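Local coordinates for putative transcriptional regulator (Clostridium difficile, PDB 3QI7), which is of unknown function but has a periplasmic-binding-protein-like fold, consistent with a lipoprotein that binds a small ligand such as a sugar, at residues D204-K209 with N233-E238; E214-Q219 with I227-V232; V239-A244 with Y249-Q254. All coordinates share one frame; numbering follows the deposited sequence.

Interaction 1 (D204-K209 with N233-E238); sequences DKNKVK and NEYMDE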
loop_
_atom_site.group_PDB
_atom_site.type_symbol
_atom_site.label_atom_id
_atom_site.label_comp_id
_atom_site.label_asym_id
_atom_site.label_seq_id
_atom_site.Cartn_x
_atom_site.Cartn_y
_atom_site.Cartn_z
ATOM N N ASP A 204 -0.025 -24.926 12.112
ATOM C CA ASP A 204 1.047 -24.084 12.620
ATOM C C ASP A 204 0.579 -22.705 13.055
ATOM O O ASP A 204 1.223 -22.075 13.885
ATOM C CB ASP A 204 2.153 -23.956 11.570
ATOM C CG ASP A 204 2.843 -25.273 11.290
ATOM O OD1 ASP A 204 3.032 -26.055 12.252
ATOM O OD2 ASP A 204 3.183 -25.528 10.117
ATOM N N LYS A 205 -0.540 -22.237 12.494
ATOM C CA LYS A 205 -1.090 -20.939 12.847
ATOM C C LYS A 205 -1.423 -20.827 14.332
ATOM O O LYS A 205 -1.022 -19.855 14.978
ATOM C CB LYS A 205 -2.345 -20.627 12.011
ATOM C CG LYS A 205 -2.040 -20.297 10.564
ATOM C CD LYS A 205 -3.164 -19.471 9.924
ATOM C CE LYS A 205 -2.739 -18.892 8.579
ATOM N NZ LYS A 205 -2.392 -19.982 7.615
ATOM N N ASN A 206 -2.161 -21.798 14.889
ATOM C CA ASN A 206 -2.442 -21.749 16.323
ATOM C C ASN A 206 -1.161 -21.855 17.182
ATOM O O ASN A 206 -1.120 -21.326 18.293
ATOM C CB ASN A 206 -3.465 -22.818 16.761
ATOM C CG ASN A 206 -4.927 -22.371 16.564
ATOM O OD1 ASN A 206 -5.271 -21.166 16.601
ATOM N ND2 ASN A 206 -5.802 -23.358 16.385
ATOM N N LYS A 207 -0.134 -22.550 16.681
ATOM C CA LYS A 207 1.172 -22.600 17.354
ATOM C C LYS A 207 1.785 -21.189 17.354
ATOM O O LYS A 207 2.283 -20.715 18.385
ATOM C CB LYS A 207 2.109 -23.620 16.688
ATOM C CG LYS A 207 1.633 -25.068 16.780
ATOM C CD LYS A 207 2.645 -26.026 16.134
ATOM C CE LYS A 207 2.535 -27.440 16.695
ATOM N NZ LYS A 207 1.148 -27.984 16.598
ATOM N N VAL A 208 1.716 -20.500 16.216
ATOM C CA VAL A 208 2.194 -19.127 16.143
ATOM C C VAL A 208 1.449 -18.184 17.112
ATOM O O VAL A 208 2.077 -17.418 17.863
ATOM C CB VAL A 208 2.107 -18.572 14.712
ATOM C CG1 VAL A 208 2.361 -17.033 14.703
ATOM C CG2 VAL A 208 3.079 -19.342 13.799
ATOM N N LYS A 209 0.119 -18.245 17.088
ATOM C CA LYS A 209 -0.711 -17.526 18.052
ATOM C C LYS A 209 -0.288 -17.775 19.501
ATOM O O LYS A 209 -0.106 -16.829 20.259
ATOM C CB LYS A 209 -2.179 -17.904 17.873
ATOM C CG LYS A 209 -3.101 -17.189 18.840
ATOM C CD LYS A 209 -4.534 -17.668 18.696
ATOM C CE LYS A 209 -5.256 -16.980 17.551
ATOM N NZ LYS A 209 -6.667 -17.495 17.545
ATOM N N ASN A 233 2.708 -10.096 9.099
ATOM C CA ASN A 233 1.512 -10.459 8.326
ATOM C C ASN A 233 0.216 -10.211 9.135
ATOM O O ASN A 233 0.251 -9.913 10.351
ATOM C CB ASN A 233 1.586 -11.921 7.824
ATOM C CG ASN A 233 1.827 -12.915 8.956
ATOM O OD1 ASN A 233 1.064 -12.957 9.933
ATOM N ND2 ASN A 233 2.911 -13.702 8.851
ATOM N N GLU A 234 -0.912 -10.335 8.449
ATOM C CA GLU A 234 -2.182 -9.938 9.016
ATOM C C GLU A 234 -2.552 -10.858 10.169
ATOM O O GLU A 234 -3.234 -10.439 11.106
ATOM C CB GLU A 234 -3.279 -9.994 7.956
ATOM C CG GLU A 234 -3.134 -8.982 6.845
ATOM C CD GLU A 234 -4.213 -9.133 5.768
ATOM O OE1 GLU A 234 -4.954 -10.150 5.784
ATOM O OE2 GLU A 234 -4.331 -8.218 4.927
ATOM N N TYR A 235 -2.131 -12.116 10.088
ATOM C CA TYR A 235 -2.444 -13.084 11.153
ATOM C C TYR A 235 -1.726 -12.648 12.449
ATOM O O TYR A 235 -2.337 -12.601 13.518
ATOM C CB TYR A 235 -2.062 -14.517 10.753
ATOM C CG TYR A 235 -2.509 -15.544 11.779
ATOM C CD1 TYR A 235 -3.807 -16.049 11.768
ATOM C CD2 TYR A 235 -1.660 -15.959 12.787
ATOM C CE1 TYR A 235 -4.241 -16.966 12.734
ATOM C CE2 TYR A 235 -2.087 -16.871 13.755
ATOM C CZ TYR A 235 -3.379 -17.367 13.721
ATOM O OH TYR A 235 -3.785 -18.269 14.680
HETATM N N MSE A 236 -0.452 -12.276 12.332
HETATM C CA MSE A 236 0.295 -11.714 13.469
HETATM C C MSE A 236 -0.329 -10.419 13.952
HETATM O O MSE A 236 -0.415 -10.214 15.183
HETATM C CB MSE A 236 1.783 -11.456 13.123
HETATM C CG MSE A 236 2.539 -12.692 12.833
HETATM SE SE MSE A 236 4.411 -12.349 12.963
HETATM C CE MSE A 236 5.058 -13.944 12.080
ATOM N N ASP A 237 -0.762 -9.556 13.009
ATOM C CA ASP A 237 -1.351 -8.268 13.358
ATOM C C ASP A 237 -2.570 -8.487 14.261
ATOM O O ASP A 237 -2.778 -7.765 15.244
ATOM C CB ASP A 237 -1.833 -7.484 12.133
ATOM C CG ASP A 237 -0.691 -6.930 11.288
ATOM O OD1 ASP A 237 0.402 -6.649 11.846
ATOM O OD2 ASP A 237 -0.932 -6.792 10.074
ATOM N N GLU A 238 -3.365 -9.474 13.910
ATOM C CA GLU A 238 -4.567 -9.785 14.681
ATOM C C GLU A 238 -4.264 -10.173 16.142
ATOM O O GLU A 238 -4.879 -9.645 17.096
ATOM C CB GLU A 238 -5.367 -10.904 13.978
ATOM C CG GLU A 238 -6.814 -11.037 14.557
ATOM C CD GLU A 238 -7.683 -12.115 13.871
ATOM O OE1 GLU A 238 -7.192 -13.254 13.637
ATOM O OE2 GLU A 238 -8.872 -11.825 13.573
#
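Tyr235 reaches from the first turn of helix 234-247 to the side of helix 203-223 and meets Lys205 there, joining two neighbouring helices of one alpha/beta domain of this periplasmic-binding-protein-like fold. The short helical segments run at 41° to each other and their axes come no closer than 10.6 Å, so a large side chain has to span the interval. Tyr235 does so with CG anti to its backbone N (chi1 -174°), which sends the phenol straight across. Lys205 lays its aliphatic part over one face of the ring: CD sits 4.1 Å from the Tyr235 ring centroid, a CH-pi contact displaced toward the rim, while Lys205 CB approaches Tyr235 CZ at 3.8 Å. Beyond CD the lysine turns away, bending at chi4, and its ammonium forms a salt bridge with Glu202. The same side chain thus offers methylenes to the aromatic face and turns its charge to an acid just ahead of the same helix. Asn233 caps the N terminus of helix 234-247 and so holds the turn that carries Tyr235: its OD1 accepts from Met236 N (a selenomethionine) at 2.9 Å, with an N-H...O angle of 167°, just one residue beyond the tyrosine. At the far end of the ring, the phenol oxygen is bordered by Lys209, whose chain runs extended as far as CD and then bends at chi3; it crosses the tyrosine at about a right angle, bringing Lys209 CE to 3.5 Å from Tyr235 OH.

Interaction 2 (E214-Q219 with I227-V232); sequences EDIEKQ and INVFGV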
loop_
_atom_site.group_PDB
_atom_site.type_symbol
_atom_site.label_atom_id
_atom_site.label_comp_id
_atom_site.label_asym_id
_atom_site.label_seq_id
_atom_site.Cartn_x
_atom_site.Cartn_y
_atom_site.Cartn_z
ATOM N N GLU A 214 2.484 -15.792 24.452
ATOM C CA GLU A 214 3.402 -16.023 25.560
ATOM C C GLU A 214 4.612 -15.102 25.493
ATOM O O GLU A 214 5.016 -14.561 26.516
ATOM C CB GLU A 214 3.824 -17.487 25.637
ATOM C CG GLU A 214 2.660 -18.398 25.925
ATOM C CD GLU A 214 1.958 -18.071 27.238
ATOM O OE1 GLU A 214 2.657 -17.894 28.265
ATOM O OE2 GLU A 214 0.706 -17.995 27.233
ATOM N N ASP A 215 5.157 -14.873 24.299
ATOM C CA ASP A 215 6.356 -14.031 24.177
ATOM C C ASP A 215 6.067 -12.544 24.502
ATOM O O ASP A 215 6.823 -11.884 25.251
ATOM C CB ASP A 215 6.979 -14.159 22.808
ATOM C CG ASP A 215 8.415 -13.650 22.796
ATOM O OD1 ASP A 215 9.293 -14.396 23.294
ATOM O OD2 ASP A 215 8.641 -12.502 22.350
ATOM N N ILE A 216 4.956 -12.046 23.967
ATOM C CA ILE A 216 4.506 -10.677 24.246
ATOM C C ILE A 216 4.352 -10.450 25.738
ATOM O O ILE A 216 4.894 -9.487 26.263
ATOM C CB ILE A 216 3.210 -10.328 23.467
ATOM C CG1 ILE A 216 3.510 -10.299 21.958
ATOM C CG2 ILE A 216 2.634 -8.972 23.931
ATOM C CD1 ILE A 216 2.306 -10.286 21.084
ATOM N N GLU A 217 3.648 -11.333 26.440
ATOM C CA GLU A 217 3.620 -11.233 27.899
ATOM C C GLU A 217 5.022 -11.089 28.517
ATOM O O GLU A 217 5.245 -10.267 29.404
ATOM C CB GLU A 217 2.906 -12.445 28.515
ATOM C CG GLU A 217 1.419 -12.445 28.205
ATOM C CD GLU A 217 0.712 -13.643 28.801
ATOM O OE1 GLU A 217 1.179 -14.135 29.855
ATOM O OE2 GLU A 217 -0.307 -14.070 28.211
ATOM N N LYS A 218 5.973 -11.865 28.005
ATOM C CA LYS A 218 7.349 -11.829 28.504
ATOM C C LYS A 218 8.023 -10.495 28.282
ATOM O O LYS A 218 8.747 -9.990 29.166
ATOM C CB LYS A 218 8.183 -12.983 27.903
ATOM C CG LYS A 218 7.752 -14.337 28.460
ATOM C CD LYS A 218 8.808 -15.427 28.294
ATOM C CE LYS A 218 8.880 -15.968 26.872
ATOM N NZ LYS A 218 9.586 -17.284 26.872
ATOM N N GLN A 219 7.790 -9.922 27.100
ATOM C CA GLN A 219 8.426 -8.678 26.720
ATOM C C GLN A 219 7.889 -7.509 27.551
ATOM O O GLN A 219 8.656 -6.619 27.937
ATOM C CB GLN A 219 8.284 -8.413 25.210
ATOM C CG GLN A 219 8.838 -9.538 24.286
ATOM C CD GLN A 219 10.326 -9.788 24.403
ATOM O OE1 GLN A 219 11.052 -9.008 25.016
ATOM N NE2 GLN A 219 10.795 -10.883 23.785
ATOM N N ILE A 227 6.302 -0.378 25.074
ATOM C CA ILE A 227 7.094 -0.972 23.995
ATOM C C ILE A 227 6.229 -1.001 22.761
ATOM O O ILE A 227 5.001 -1.044 22.865
ATOM C CB ILE A 227 7.571 -2.408 24.359
ATOM C CG1 ILE A 227 6.381 -3.390 24.521
ATOM C CG2 ILE A 227 8.415 -2.342 25.651
ATOM C CD1 ILE A 227 6.732 -4.818 25.058
ATOM N N ASN A 228 6.866 -0.966 21.593
ATOM C CA ASN A 228 6.172 -1.190 20.326
ATOM C C ASN A 228 6.294 -2.631 19.883
ATOM O O ASN A 228 7.399 -3.195 19.866
ATOM C CB ASN A 228 6.710 -0.296 19.206
ATOM C CG ASN A 228 5.866 -0.384 17.940
ATOM O OD1 ASN A 228 4.733 0.058 17.949
ATOM N ND2 ASN A 228 6.389 -1.020 16.879
ATOM N N VAL A 229 5.166 -3.228 19.481
ATOM C CA VAL A 229 5.195 -4.605 19.004
ATOM C C VAL A 229 4.808 -4.612 17.516
ATOM O O VAL A 229 3.831 -3.980 17.094
ATOM C CB VAL A 229 4.273 -5.519 19.840
ATOM C CG1 VAL A 229 4.208 -6.973 19.240
ATOM C CG2 VAL A 229 4.703 -5.545 21.312
ATOM N N PHE A 230 5.579 -5.341 16.718
ATOM C CA PHE A 230 5.360 -5.363 15.286
ATOM C C PHE A 230 5.472 -6.759 14.735
ATOM O O PHE A 230 6.428 -7.465 15.062
ATOM C CB PHE A 230 6.430 -4.516 14.622
ATOM C CG PHE A 230 6.351 -4.488 13.115
ATOM C CD1 PHE A 230 5.348 -3.769 12.473
ATOM C CD2 PHE A 230 7.296 -5.137 12.344
ATOM C CE1 PHE A 230 5.290 -3.684 11.086
ATOM C CE2 PHE A 230 7.216 -5.090 10.954
ATOM C CZ PHE A 230 6.207 -4.363 10.326
ATOM N N GLY A 231 4.544 -7.113 13.842
ATOM C CA GLY A 231 4.594 -8.390 13.107
ATOM C C GLY A 231 4.495 -8.180 11.605
ATOM O O GLY A 231 4.243 -7.047 11.116
ATOM N N VAL A 232 4.665 -9.270 10.860
ATOM C CA VAL A 232 4.944 -9.158 9.428
ATOM C C VAL A 232 3.837 -9.660 8.516
ATOM O O VAL A 232 3.984 -9.584 7.300
ATOM C CB VAL A 232 6.328 -9.770 9.058
ATOM C CG1 VAL A 232 7.456 -9.161 9.903
ATOM C CG2 VAL A 232 6.315 -11.307 9.172
#
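Ile216 faces Val229 with 8.1 Å between their CA atoms, and Gln219 faces Ile227 at 8.3 Å between theirs, a register in which helix segment 214-219 and the chain of 227-232 run in broadly opposite directions. This is the helix-to-strand half of a beta-alpha-beta crossover: helix 203-223 leads from strand 191-196 to strand 228-231, two parallel strands of one sheet with strand 159-164 between them. Two apolar side chains of the strand side point at the helix. Ile227 carries its CG1 branch between the backbone N and the carbonyl carbon (chi1 64°), and from there CD1 pushes up against the helix backbone, 3.8 Å from Gln219 C, with Gln219 CB at 3.9 Å from the same methyl. Val229 meets Ile216 methyl to methyl, Val229 CG1 lying 4.2 Å from Ile216 CD1. Around this pair the packing is completed by Tyr162, Ile240 and Tyr249, each of which touches both Ile216 and Val229. Gln219 gives the strand only its CB and backbone, because its chain bends at chi2 and carries the amide back along the helix. There NE2 donates to Asp215 OD2 at 3.1 Å with an angle of 171°, on the syn side, though 30° out of the carboxylate plane; OD2 also bonds the hydroxyl of Tyr162, and Gln219 OE1 is met by Lys222. The chemistry therefore divides cleanly: apolar branches with no directional bonds press helix against strand, while the buried Gln219 amide and Asp215 OD2 find their partners along the helix and on strand 159-164.

Interaction 3 (V239-A244 with Y249-Q254); sequences VILTKA and YIVAEQ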
loop_
_atom_site.group_PDB
_atom_site.type_symbol
_atom_site.label_atom_id
_atom_site.label_comp_id
_atom_site.label_asym_id
_atom_site.label_seq_id
_atom_site.Cartn_x
_atom_site.Cartn_y
_atom_site.Cartn_z
ATOM N N VAL A 239 -3.329 -11.107 16.305
ATOM C CA VAL A 239 -2.880 -11.568 17.633
ATOM C C VAL A 239 -2.287 -10.386 18.416
ATOM O O VAL A 239 -2.624 -10.183 19.589
ATOM C CB VAL A 239 -1.817 -12.692 17.522
ATOM C CG1 VAL A 239 -1.179 -12.972 18.884
ATOM C CG2 VAL A 239 -2.421 -13.961 16.864
ATOM N N ILE A 240 -1.450 -9.581 17.747
ATOM C CA ILE A 240 -0.765 -8.436 18.382
ATOM C C ILE A 240 -1.700 -7.303 18.832
ATOM O O ILE A 240 -1.528 -6.754 19.925
ATOM C CB ILE A 240 0.335 -7.864 17.444
ATOM C CG1 ILE A 240 1.476 -8.863 17.352
ATOM C CG2 ILE A 240 0.889 -6.499 17.930
ATOM C CD1 ILE A 240 2.390 -8.661 16.171
ATOM N N LEU A 241 -2.627 -6.925 17.964
ATOM C CA LEU A 241 -3.608 -5.887 18.281
ATOM C C LEU A 241 -4.572 -6.353 19.386
ATOM O O LEU A 241 -4.889 -5.599 20.296
ATOM C CB LEU A 241 -4.363 -5.499 17.025
ATOM C CG LEU A 241 -3.606 -4.575 16.057
ATOM C CD1 LEU A 241 -4.370 -4.429 14.744
ATOM C CD2 LEU A 241 -3.299 -3.201 16.691
ATOM N N THR A 242 -5.045 -7.588 19.285
ATOM C CA THR A 242 -5.889 -8.170 20.323
ATOM C C THR A 242 -5.213 -8.134 21.693
ATOM O O THR A 242 -5.809 -7.682 22.664
ATOM C CB THR A 242 -6.281 -9.602 19.947
ATOM O OG1 THR A 242 -6.935 -9.578 18.670
ATOM C CG2 THR A 242 -7.222 -10.237 21.006
ATOM N N LYS A 243 -3.967 -8.584 21.775
ATOM C CA LYS A 243 -3.228 -8.566 23.049
ATOM C C LYS A 243 -2.936 -7.130 23.553
ATOM O O LYS A 243 -2.905 -6.895 24.779
ATOM C CB LYS A 243 -1.947 -9.411 22.943
ATOM C CG LYS A 243 -1.231 -9.695 24.235
ATOM C CD LYS A 243 -2.019 -10.643 25.103
ATOM C CE LYS A 243 -1.146 -11.591 25.859
ATOM N NZ LYS A 243 -2.000 -12.350 26.818
ATOM N N ALA A 244 -2.726 -6.196 22.627
ATOM C CA ALA A 244 -2.508 -4.773 22.956
ATOM C C ALA A 244 -3.666 -4.183 23.758
ATOM O O ALA A 244 -3.451 -3.333 24.620
ATOM C CB ALA A 244 -2.316 -3.935 21.683
ATOM N N TYR A 249 0.078 -1.873 25.344
ATOM C CA TYR A 249 1.346 -1.493 24.773
ATOM C C TYR A 249 1.109 -0.683 23.507
ATOM O O TYR A 249 -0.018 -0.244 23.265
ATOM C CB TYR A 249 2.250 -2.735 24.559
ATOM C CG TYR A 249 1.666 -3.913 23.807
ATOM C CD1 TYR A 249 1.522 -3.894 22.430
ATOM C CD2 TYR A 249 1.317 -5.078 24.480
ATOM C CE1 TYR A 249 1.042 -5.020 21.721
ATOM C CE2 TYR A 249 0.812 -6.192 23.795
ATOM C CZ TYR A 249 0.670 -6.164 22.437
ATOM O OH TYR A 249 0.183 -7.282 21.803
ATOM N N ILE A 250 2.162 -0.444 22.740
ATOM C CA ILE A 250 2.064 0.341 21.515
ATOM C C ILE A 250 2.117 -0.548 20.266
ATOM O O ILE A 250 2.909 -1.496 20.197
ATOM C CB ILE A 250 3.209 1.391 21.420
ATOM C CG1 ILE A 250 3.169 2.365 22.597
ATOM C CG2 ILE A 250 3.149 2.160 20.140
ATOM C CD1 ILE A 250 4.577 2.897 22.989
ATOM N N VAL A 251 1.258 -0.247 19.300
ATOM C CA VAL A 251 1.332 -0.843 17.960
ATOM C C VAL A 251 1.317 0.297 16.940
ATOM O O VAL A 251 0.268 0.722 16.423
ATOM C CB VAL A 251 0.206 -1.869 17.699
ATOM C CG1 VAL A 251 0.444 -2.586 16.371
ATOM C CG2 VAL A 251 0.112 -2.848 18.898
ATOM N N ALA A 252 2.516 0.777 16.628
ATOM C CA ALA A 252 2.649 1.970 15.775
ATOM C C ALA A 252 2.057 1.695 14.383
ATOM O O ALA A 252 1.406 2.569 13.797
ATOM C CB ALA A 252 4.108 2.381 15.677
ATOM N N GLU A 253 2.290 0.480 13.871
ATOM C CA GLU A 253 1.776 0.032 12.568
ATOM C C GLU A 253 1.516 -1.483 12.453
ATOM O O GLU A 253 2.277 -2.311 12.950
ATOM C CB GLU A 253 2.776 0.426 11.432
ATOM C CG GLU A 253 3.078 1.904 11.334
ATOM C CD GLU A 253 3.996 2.247 10.168
ATOM O OE1 GLU A 253 4.678 1.336 9.691
ATOM O OE2 GLU A 253 4.053 3.427 9.749
ATOM N N GLN A 254 0.474 -1.848 11.705
ATOM C CA GLN A 254 0.313 -3.215 11.201
ATOM C C GLN A 254 1.461 -3.519 10.212
ATOM O O GLN A 254 2.100 -2.600 9.682
ATOM C CB GLN A 254 -0.989 -3.344 10.435
ATOM C CG GLN A 254 -2.284 -3.100 11.271
ATOM C CD GLN A 254 -3.382 -2.456 10.458
ATOM O OE1 GLN A 254 -3.355 -1.246 10.208
ATOM N NE2 GLN A 254 -4.340 -3.266 10.002
#
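Tyr249 lays one face of its ring on Ala244 and points its hydroxyl at the backbone of Ile240, folding the chain back over helix 234-247 just after the helix ends. The contact belongs to an alpha/beta domain of a periplasmic-binding-protein-like fold: segment 249-254, an irregular strip, follows the helix and runs beside strand 228-231, with Ile250 making backbone bonds to Ile227 and Val229. The tyrosine's orientation is set by its first torsion, with CG between the backbone N and the carbonyl carbon (chi1 52°), which turns the ring back along the helix. Ala244 CA then lies 3.7 Å from the Tyr249 ring centroid and only 18° off its normal, a close CH-pi contact, and Ala244 CB stands over the same face, above Tyr249 CE1, 3.5 Å away. The hydroxyl donates to Ile240 O at 2.6 Å, in the carbonyl plane on a lone pair. That same oxygen also accepts the helical bond from Ala244 N, so two donors grip it. Lys243 crosses the phenol at about a right angle, with CB passing 3.2 Å from Tyr249 OH, and leads its ammonium away to Glu217 and Glu246. Two residues on, Val251 points at the helix and divides its methyls: CG2 sits against Ile240 CG2 at 3.9 Å and also touches Ala244 CB, whereas CG1 turns to Leu241 CD2 at 3.8 Å. Leucine and valine meet here obliquely. The last touch falls to the other methyl of the leucine: Leu241 CD1 lies 4.3 Å from Gln254 CG, while the amide oxygen of that glutamine accepts from Ser258 N.

Followed from the N terminus, helix 203-223 supplies the first segment of interactions 1 and 2. Interaction 2 closes the shorter loop, bringing strand 228-231 back against the later part of the helix, and is nested within the loop that interaction 1 closes when helix 234-247 returns to the helix's beginning. Interaction 3 comes afterwards, in series, and ties the later turns of helix 234-247 to the chain that leaves it. The three are joined in space: Asn228 OD1 forms a hydrogen bond with Ala252 N between interactions 2 and 3, and Lys209 packs on Val239 between 1 and 3. Together they bind helices 203-223 and 234-247, strand 228-231 and loop 249-254 at one edge of the three-stranded sheet.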